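Local coordinates for NIF3-related protein (Bacillus cereus, PDB 2GX8) that is of unknown function but carries the paired zinc-binding site conserved in the Nif3 family together with a probably regulatory domain, at residues E159-A173 and E225-Q237. Residues are numbered along the deposited sequence; the frame is centred on the assembly and turned at random.
Sequences EEMKKVVVFVPVTHA and EVRIETIIPASLQ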
ATOM      1  N   GLU C 159     -14.759  -8.977 -25.531  1.00 50.33           N
ATOM      2  CA  GLU C 159     -15.960  -8.185 -25.334  1.00 52.63           C
ATOM      3  C   GLU C 159     -17.037  -9.009 -24.618  1.00 53.89           C
ATOM      4  O   GLU C 159     -17.200 -10.196 -24.916  1.00 54.36           O
ATOM      5  CB  GLU C 159     -16.481  -7.771 -26.715  1.00 53.04           C
ATOM      6  CG  GLU C 159     -17.619  -6.768 -26.721  1.00 54.55           C
ATOM      7  CD  GLU C 159     -17.186  -5.364 -27.038  1.00 57.29           C
ATOM      8  OE1 GLU C 159     -16.706  -5.127 -28.171  1.00 58.65           O
ATOM      9  OE2 GLU C 159     -17.374  -4.486 -26.177  1.00 59.54           O
ATOM     10  N   GLU C 160     -17.729  -8.415 -23.642  1.00 55.14           N
ATOM     11  CA  GLU C 160     -18.865  -9.091 -22.989  1.00 56.48           C
ATOM     12  C   GLU C 160     -20.012  -9.115 -24.007  1.00 55.17           C
ATOM     13  O   GLU C 160     -20.236  -8.125 -24.720  1.00 54.16           O
ATOM     14  CB  GLU C 160     -19.331  -8.349 -21.727  1.00 56.54           C
ATOM     15  CG  GLU C 160     -18.334  -8.320 -20.571  1.00 60.46           C
ATOM     16  CD  GLU C 160     -18.805  -7.447 -19.394  1.00 60.95           C
ATOM     17  OE1 GLU C 160     -20.022  -7.184 -19.275  1.00 65.33           O
ATOM     18  OE2 GLU C 160     -17.951  -7.014 -18.583  1.00 67.45           O
ATOM     19  N   MET C 161     -20.709 -10.245 -24.097  1.00 54.77           N
ATOM     20  CA  MET C 161     -21.825 -10.382 -25.045  1.00 54.91           C
ATOM     21  C   MET C 161     -23.165 -10.279 -24.338  1.00 54.23           C
ATOM     22  O   MET C 161     -23.304 -10.659 -23.169  1.00 53.66           O
ATOM     23  CB  MET C 161     -21.766 -11.711 -25.818  1.00 55.37           C
ATOM     24  CG  MET C 161     -20.518 -11.967 -26.699  1.00 56.05           C
ATOM     25  SD  MET C 161     -20.322 -11.000 -28.212  1.00 56.39           S
ATOM     26  CE  MET C 161     -19.375  -9.676 -27.566  1.00 60.62           C
ATOM     27  N   LYS C 162     -24.141  -9.756 -25.067  1.00 54.30           N
ATOM     28  CA  LYS C 162     -25.484  -9.548 -24.554  1.00 53.78           C
ATOM     29  C   LYS C 162     -26.499 -10.103 -25.509  1.00 53.35           C
ATOM     30  O   LYS C 162     -26.292 -10.067 -26.714  1.00 54.25           O
ATOM     31  CB  LYS C 162     -25.778  -8.056 -24.423  1.00 53.29           C
ATOM     32  CG  LYS C 162     -24.763  -7.282 -23.603  1.00 54.50           C
ATOM     33  CD  LYS C 162     -24.598  -7.983 -22.276  1.00 53.65           C
ATOM     34  CE  LYS C 162     -23.425  -7.484 -21.524  1.00 50.13           C
ATOM     35  NZ  LYS C 162     -23.776  -6.194 -20.946  1.00 54.14           N
ATOM     36  N   LYS C 163     -27.587 -10.626 -24.965  1.00 52.76           N
ATOM     37  CA  LYS C 163     -28.692 -11.063 -25.776  1.00 52.47           C
ATOM     38  C   LYS C 163     -29.775  -9.972 -25.673  1.00 53.30           C
ATOM     39  O   LYS C 163     -30.246  -9.621 -24.587  1.00 50.42           O
ATOM     40  CB  LYS C 163     -29.243 -12.384 -25.276  1.00 53.19           C
ATOM     41  CG  LYS C 163     -30.040 -13.172 -26.328  1.00 51.46           C
ATOM     42  CD  LYS C 163     -29.122 -13.620 -27.444  1.00 51.91           C
ATOM     43  CE  LYS C 163     -29.886 -14.485 -28.443  1.00 58.13           C
ATOM     44  NZ  LYS C 163     -29.185 -14.777 -29.711  1.00 58.97           N
ATOM     45  N   VAL C 164     -30.135  -9.386 -26.803  1.00 53.83           N
ATOM     46  CA  VAL C 164     -31.227  -8.435 -26.782  1.00 52.97           C
ATOM     47  C   VAL C 164     -32.473  -9.181 -27.214  1.00 53.49           C
ATOM     48  O   VAL C 164     -32.488  -9.804 -28.277  1.00 53.20           O
ATOM     49  CB  VAL C 164     -31.019  -7.289 -27.760  1.00 53.06           C
ATOM     50  CG1 VAL C 164     -32.220  -6.319 -27.708  1.00 49.61           C
ATOM     51  CG2 VAL C 164     -29.756  -6.566 -27.448  1.00 53.44           C
ATOM     52  N   VAL C 165     -33.514  -9.122 -26.389  1.00 54.61           N
ATOM     53  CA  VAL C 165     -34.793  -9.729 -26.733  1.00 54.79           C
ATOM     54  C   VAL C 165     -35.764  -8.557 -26.845  1.00 55.06           C
ATOM     55  O   VAL C 165     -35.882  -7.772 -25.913  1.00 56.92           O
ATOM     56  CB  VAL C 165     -35.251 -10.705 -25.644  1.00 54.81           C
ATOM     57  CG1 VAL C 165     -36.651 -11.257 -25.951  1.00 50.85           C
ATOM     58  CG2 VAL C 165     -34.238 -11.835 -25.496  1.00 54.66           C
ATOM     59  N   VAL C 166     -36.427  -8.403 -27.984  1.00 54.53           N
ATOM     60  CA  VAL C 166     -37.390  -7.308 -28.158  1.00 53.72           C
ATOM     61  C   VAL C 166     -38.760  -7.905 -28.574  1.00 54.34           C
ATOM     62  O   VAL C 166     -38.833  -8.963 -29.220  1.00 54.89           O
ATOM     63  CB  VAL C 166     -36.829  -6.225 -29.117  1.00 55.16           C
ATOM     64  CG1 VAL C 166     -36.701  -6.767 -30.559  1.00 54.29           C
ATOM     65  CG2 VAL C 166     -37.674  -4.908 -29.086  1.00 52.61           C
ATOM     66  N   PHE C 167     -39.847  -7.264 -28.163  1.00 55.41           N
ATOM     67  CA  PHE C 167     -41.218  -7.748 -28.465  1.00 55.01           C
ATOM     68  C   PHE C 167     -41.859  -6.775 -29.428  1.00 55.66           C
ATOM     69  O   PHE C 167     -41.932  -5.585 -29.133  1.00 56.09           O
ATOM     70  CB  PHE C 167     -42.002  -7.881 -27.154  1.00 54.88           C
ATOM     71  CG  PHE C 167     -41.316  -8.776 -26.159  1.00 52.44           C
ATOM     72  CD1 PHE C 167     -40.361  -8.270 -25.291  1.00 53.56           C
ATOM     73  CD2 PHE C 167     -41.567 -10.131 -26.147  1.00 50.94           C
ATOM     74  CE1 PHE C 167     -39.688  -9.108 -24.381  1.00 52.64           C
ATOM     75  CE2 PHE C 167     -40.909 -10.954 -25.256  1.00 51.62           C
ATOM     76  CZ  PHE C 167     -39.964 -10.447 -24.388  1.00 52.34           C
ATOM     77  N   VAL C 168     -42.296  -7.276 -30.586  1.00 56.02           N
ATOM     78  CA  VAL C 168     -42.777  -6.419 -31.671  1.00 56.42           C
ATOM     79  C   VAL C 168     -44.017  -7.010 -32.333  1.00 57.52           C
ATOM     80  O   VAL C 168     -44.094  -8.220 -32.512  1.00 58.88           O
ATOM     81  CB  VAL C 168     -41.715  -6.312 -32.827  1.00 55.81           C
ATOM     82  CG1 VAL C 168     -42.034  -5.154 -33.771  1.00 55.79           C
ATOM     83  CG2 VAL C 168     -40.307  -6.118 -32.311  1.00 57.53           C
ATOM     84  N   PRO C 169     -45.005  -6.171 -32.689  1.00 58.44           N
ATOM     85  CA  PRO C 169     -46.109  -6.729 -33.465  1.00 59.20           C
ATOM     86  C   PRO C 169     -45.607  -7.264 -34.829  1.00 60.18           C
ATOM     87  O   PRO C 169     -44.653  -6.720 -35.394  1.00 59.59           O
ATOM     88  CB  PRO C 169     -47.017  -5.512 -33.675  1.00 59.33           C
ATOM     89  CG  PRO C 169     -46.115  -4.335 -33.525  1.00 58.09           C
ATOM     90  CD  PRO C 169     -45.223  -4.740 -32.407  1.00 58.01           C
ATOM     91  N   VAL C 170     -46.245  -8.330 -35.326  1.00 61.48           N
ATOM     92  CA  VAL C 170     -45.896  -8.984 -36.609  1.00 61.89           C
ATOM     93  C   VAL C 170     -45.871  -7.998 -37.771  1.00 62.00           C
ATOM     94  O   VAL C 170     -45.139  -8.199 -38.752  1.00 62.98           O
ATOM     95  CB  VAL C 170     -46.838 -10.205 -36.951  1.00 62.15           C
ATOM     96  CG1 VAL C 170     -46.431 -10.858 -38.257  1.00 62.78           C
ATOM     97  CG2 VAL C 170     -46.833 -11.284 -35.820  1.00 62.19           C
ATOM     98  N   THR C 171     -46.654  -6.925 -37.663  1.00 61.67           N
ATOM     99  CA  THR C 171     -46.657  -5.887 -38.693  1.00 61.22           C
ATOM    100  C   THR C 171     -45.292  -5.209 -38.778  1.00 60.95           C
ATOM    101  O   THR C 171     -44.842  -4.843 -39.853  1.00 60.88           O
ATOM    102  CB  THR C 171     -47.732  -4.808 -38.451  1.00 61.13           C
ATOM    103  OG1 THR C 171     -47.570  -4.241 -37.145  1.00 60.11           O
ATOM    104  CG2 THR C 171     -49.129  -5.390 -38.586  1.00 62.75           C
ATOM    105  N   HIS C 172     -44.609  -5.074 -37.651  1.00 60.45           N
ATOM    106  CA  HIS C 172     -43.334  -4.389 -37.691  1.00 60.65           C
ATOM    107  C   HIS C 172     -42.116  -5.243 -37.435  1.00 59.76           C
ATOM    108  O   HIS C 172     -40.994  -4.740 -37.424  1.00 59.60           O
ATOM    109  CB  HIS C 172     -43.377  -3.169 -36.784  1.00 61.09           C
ATOM    110  CG  HIS C 172     -44.248  -2.070 -37.319  1.00 63.28           C
ATOM    111  ND1 HIS C 172     -43.744  -1.007 -38.042  1.00 64.46           N
ATOM    112  CD2 HIS C 172     -45.588  -1.881 -37.256  1.00 62.42           C
ATOM    113  CE1 HIS C 172     -44.734  -0.204 -38.390  1.00 67.32           C
ATOM    114  NE2 HIS C 172     -45.863  -0.712 -37.923  1.00 67.84           N
ATOM    115  N   ALA C 173     -42.339  -6.541 -37.293  1.00 59.12           N
ATOM    116  CA  ALA C 173     -41.274  -7.479 -36.981  1.00 58.78           C
ATOM    117  C   ALA C 173     -40.111  -7.496 -37.981  1.00 58.26           C
ATOM    118  O   ALA C 173     -38.951  -7.389 -37.577  1.00 57.77           O
ATOM    119  CB  ALA C 173     -41.846  -8.871 -36.795  1.00 58.62           C
ATOM    120  N   GLU C 225     -47.814 -11.418 -30.380  1.00 60.98           N
ATOM    121  CA  GLU C 225     -46.570 -10.695 -30.593  1.00 59.38           C
ATOM    122  C   GLU C 225     -45.434 -11.600 -31.019  1.00 58.43           C
ATOM    123  O   GLU C 225     -45.501 -12.820 -30.889  1.00 57.71           O
ATOM    124  CB  GLU C 225     -46.112 -10.090 -29.267  1.00 59.87           C
ATOM    125  CG  GLU C 225     -46.705  -8.783 -28.870  1.00 61.54           C
ATOM    126  CD  GLU C 225     -46.029  -8.234 -27.623  1.00 63.66           C
ATOM    127  OE1 GLU C 225     -45.956  -8.968 -26.631  1.00 56.42           O
ATOM    128  OE2 GLU C 225     -45.595  -7.058 -27.627  1.00 70.24           O
ATOM    129  N   VAL C 226     -44.350 -10.975 -31.457  1.00 57.84           N
ATOM    130  CA  VAL C 226     -43.151 -11.681 -31.879  1.00 56.64           C
ATOM    131  C   VAL C 226     -42.025 -11.341 -30.915  1.00 56.10           C
ATOM    132  O   VAL C 226     -41.810 -10.176 -30.572  1.00 56.15           O
ATOM    133  CB  VAL C 226     -42.789 -11.322 -33.355  1.00 55.86           C
ATOM    134  CG1 VAL C 226     -41.515 -11.988 -33.793  1.00 56.60           C
ATOM    135  CG2 VAL C 226     -43.876 -11.758 -34.242  1.00 55.34           C
ATOM    136  N   ARG C 227     -41.342 -12.385 -30.459  1.00 56.54           N
ATOM    137  CA  ARG C 227     -40.237 -12.283 -29.533  1.00 55.63           C
ATOM    138  C   ARG C 227     -39.000 -12.462 -30.383  1.00 54.83           C
ATOM    139  O   ARG C 227     -38.692 -13.576 -30.831  1.00 56.05           O
ATOM    140  CB  ARG C 227     -40.310 -13.406 -28.493  1.00 56.58           C
ATOM    141  CG  ARG C 227     -39.559 -13.126 -27.229  1.00 56.63           C
ATOM    142  CD  ARG C 227     -39.340 -14.355 -26.304  1.00 57.08           C
ATOM    143  NE  ARG C 227     -37.986 -14.898 -26.433  1.00 61.47           N
ATOM    144  CZ  ARG C 227     -37.041 -14.848 -25.499  1.00 59.26           C
ATOM    145  NH1 ARG C 227     -37.254 -14.318 -24.305  1.00 61.99           N
ATOM    146  NH2 ARG C 227     -35.869 -15.365 -25.754  1.00 60.30           N
ATOM    147  N   ILE C 228     -38.304 -11.358 -30.625  1.00 54.39           N
ATOM    148  CA  ILE C 228     -37.104 -11.365 -31.437  1.00 52.74           C
ATOM    149  C   ILE C 228     -35.882 -11.288 -30.548  1.00 52.46           C
ATOM    150  O   ILE C 228     -35.768 -10.400 -29.715  1.00 52.55           O
ATOM    151  CB  ILE C 228     -37.057 -10.149 -32.414  1.00 52.95           C
ATOM    152  CG1 ILE C 228     -38.337 -10.076 -33.274  1.00 54.22           C
ATOM    153  CG2 ILE C 228     -35.780 -10.197 -33.301  1.00 48.85           C
ATOM    154  CD1 ILE C 228     -38.461  -8.803 -34.120  1.00 52.55           C
ATOM    155  N   GLU C 229     -34.965 -12.218 -30.730  1.00 52.66           N
ATOM    156  CA  GLU C 229     -33.729 -12.174 -29.972  1.00 53.48           C
ATOM    157  C   GLU C 229     -32.536 -12.130 -30.906  1.00 54.42           C
ATOM    158  O   GLU C 229     -32.585 -12.658 -32.031  1.00 54.97           O
ATOM    159  CB  GLU C 229     -33.622 -13.322 -28.983  1.00 53.36           C
ATOM    160  CG  GLU C 229     -33.508 -14.668 -29.583  1.00 57.89           C
ATOM    161  CD  GLU C 229     -33.270 -15.729 -28.542  1.00 63.64           C
ATOM    162  OE1 GLU C 229     -33.986 -15.753 -27.529  1.00 69.90           O
ATOM    163  OE2 GLU C 229     -32.367 -16.558 -28.740  1.00 67.89           O
ATOM    164  N   THR C 230     -31.478 -11.474 -30.448  1.00 54.96           N
ATOM    165  CA  THR C 230     -30.266 -11.338 -31.238  1.00 55.04           C
ATOM    166  C   THR C 230     -29.118 -11.041 -30.281  1.00 57.34           C
ATOM    167  O   THR C 230     -29.321 -10.445 -29.208  1.00 58.17           O
ATOM    168  CB  THR C 230     -30.398 -10.243 -32.319  1.00 53.57           C
ATOM    169  OG1 THR C 230     -29.423 -10.456 -33.343  1.00 55.34           O
ATOM    170  CG2 THR C 230     -30.241  -8.867 -31.751  1.00 50.24           C
ATOM    171  N   ILE C 231     -27.929 -11.493 -30.652  1.00 57.33           N
ATOM    172  CA  ILE C 231     -26.747 -11.319 -29.835  1.00 58.21           C
ATOM    173  C   ILE C 231     -25.987 -10.026 -30.221  1.00 57.71           C
ATOM    174  O   ILE C 231     -25.985  -9.604 -31.378  1.00 56.97           O
ATOM    175  CB  ILE C 231     -25.855 -12.622 -29.914  1.00 59.41           C
ATOM    176  CG1 ILE C 231     -24.731 -12.637 -28.857  1.00 59.88           C
ATOM    177  CG2 ILE C 231     -25.327 -12.859 -31.336  1.00 59.69           C
ATOM    178  CD1 ILE C 231     -23.946 -13.950 -28.801  1.00 58.49           C
ATOM    179  N   ILE C 232     -25.386  -9.371 -29.234  1.00 57.85           N
ATOM    180  CA  ILE C 232     -24.585  -8.169 -29.477  1.00 58.84           C
ATOM    181  C   ILE C 232     -23.364  -8.077 -28.583  1.00 58.55           C
ATOM    182  O   ILE C 232     -23.352  -8.657 -27.492  1.00 59.48           O
ATOM    183  CB  ILE C 232     -25.356  -6.816 -29.259  1.00 57.99           C
ATOM    184  CG1 ILE C 232     -25.845  -6.680 -27.819  1.00 59.02           C
ATOM    185  CG2 ILE C 232     -26.456  -6.620 -30.265  1.00 58.55           C
ATOM    186  CD1 ILE C 232     -26.307  -5.281 -27.482  1.00 58.59           C
ATOM    187  N   PRO C 233     -22.313  -7.390 -29.074  1.00 58.11           N
ATOM    188  CA  PRO C 233     -21.184  -7.049 -28.223  1.00 57.59           C
ATOM    189  C   PRO C 233     -21.598  -5.811 -27.436  1.00 56.75           C
ATOM    190  O   PRO C 233     -22.232  -4.919 -28.003  1.00 56.43           O
ATOM    191  CB  PRO C 233     -20.054  -6.721 -29.218  1.00 57.55           C
ATOM    192  CG  PRO C 233     -20.704  -6.430 -30.512  1.00 58.98           C
ATOM    193  CD  PRO C 233     -22.122  -6.957 -30.474  1.00 58.13           C
ATOM    194  N   ALA C 234     -21.260  -5.763 -26.153  1.00 55.68           N
ATOM    195  CA  ALA C 234     -21.606  -4.638 -25.289  1.00 56.08           C
ATOM    196  C   ALA C 234     -21.362  -3.230 -25.884  1.00 56.85           C
ATOM    197  O   ALA C 234     -22.153  -2.317 -25.664  1.00 56.89           O
ATOM    198  CB  ALA C 234     -20.904  -4.788 -23.941  1.00 55.21           C
ATOM    199  N   SER C 235     -20.278  -3.062 -26.642  1.00 58.26           N
ATOM    200  CA  SER C 235     -19.951  -1.774 -27.254  1.00 59.31           C
ATOM    201  C   SER C 235     -20.996  -1.317 -28.288  1.00 60.65           C
ATOM    202  O   SER C 235     -21.150  -0.109 -28.528  1.00 61.34           O
ATOM    203  CB  SER C 235     -18.573  -1.816 -27.908  1.00 59.36           C
ATOM    204  OG  SER C 235     -18.604  -2.551 -29.118  1.00 59.77           O
ATOM    205  N   LEU C 236     -21.706  -2.261 -28.907  1.00 60.66           N
ATOM    206  CA  LEU C 236     -22.736  -1.897 -29.885  1.00 60.86           C
ATOM    207  C   LEU C 236     -24.118  -1.681 -29.277  1.00 60.79           C
ATOM    208  O   LEU C 236     -25.050  -1.335 -30.000  1.00 60.56           O
ATOM    209  CB  LEU C 236     -22.848  -2.930 -31.018  1.00 61.02           C
ATOM    210  CG  LEU C 236     -21.790  -3.054 -32.120  1.00 61.34           C
ATOM    211  CD1 LEU C 236     -22.233  -4.101 -33.147  1.00 58.76           C
ATOM    212  CD2 LEU C 236     -21.521  -1.713 -32.820  1.00 62.94           C
ATOM    213  N   GLN C 237     -24.252  -1.871 -27.963  1.00 60.90           N
ATOM    214  CA  GLN C 237     -25.557  -1.739 -27.299  1.00 60.75           C
ATOM    215  C   GLN C 237     -26.304  -0.421 -27.619  1.00 60.36           C
ATOM    216  O   GLN C 237     -27.424  -0.431 -28.152  1.00 59.12           O
ATOM    217  CB  GLN C 237     -25.460  -1.983 -25.773  1.00 61.26           C
ATOM    218  CG  GLN C 237     -26.849  -2.070 -25.082  1.00 61.28           C
ATOM    219  CD  GLN C 237     -26.808  -2.327 -23.582  1.00 61.63           C
ATOM    220  OE1 GLN C 237     -27.611  -1.764 -22.844  1.00 66.24           O
ATOM    221  NE2 GLN C 237     -25.893  -3.183 -23.128  1.00 61.83           N
TER
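An antiparallel β-ladder pairs residues 159-168 of strand 150-168 with residues 225-233 of strand 221-233, as their opposed directions (154°) and eight consecutive bridges from Met161-Pro233 to Val168-Val226 establish. The hydrogen-bonded pairs exchange two N-H...O=C bonds each; at the centre Val164 N reaches Thr230 O at 2.8 Å. Past the Met161-Pro233 pair, Ala234 N bonds Glu160 O (2.9 Å), and Ser235 N meets Glu159 OE2 from above the carboxylate plane, 3.3 Å away.

The two faces differ in character. One is largely aliphatic: Val164 CG2 crosses to Ile232 CD1 at 3.7 Å, and Ile228, with CG1 anti to its carbonyl carbon (chi1 -54°), puts CD1 against Val168 CG2 and near Ala173. The other mixes apolar side chains with a charged cluster. Val165 CG1 lies over one face of the Arg227 guanidinium, offset toward its rim, 3.5 Å from NH1, while the Phe167 ring runs beside the arginine's aliphatic stem, its plane 71° from the guanidinium. Within one strand Arg227 NH2 forms a salt bridge with Glu229 OE1 (2.6 Å), its N-H...O bond weak and bent; across the strands, Lys163 NZ adds a long ion pair to Glu229 OE2 (3.8 Å). Glu229 also bridges to Arg227 of a second subunit, and Arg227 to Glu229 of a third, placing this face at an assembly interface.

Helix 237-247 packs on Val164, Val166 and Ile232, the start of helix 170-182 on Val226 and Ile228. Within the sheet, strand 255-260 flanks 159-168, and strand 194-206 flanks 225-233.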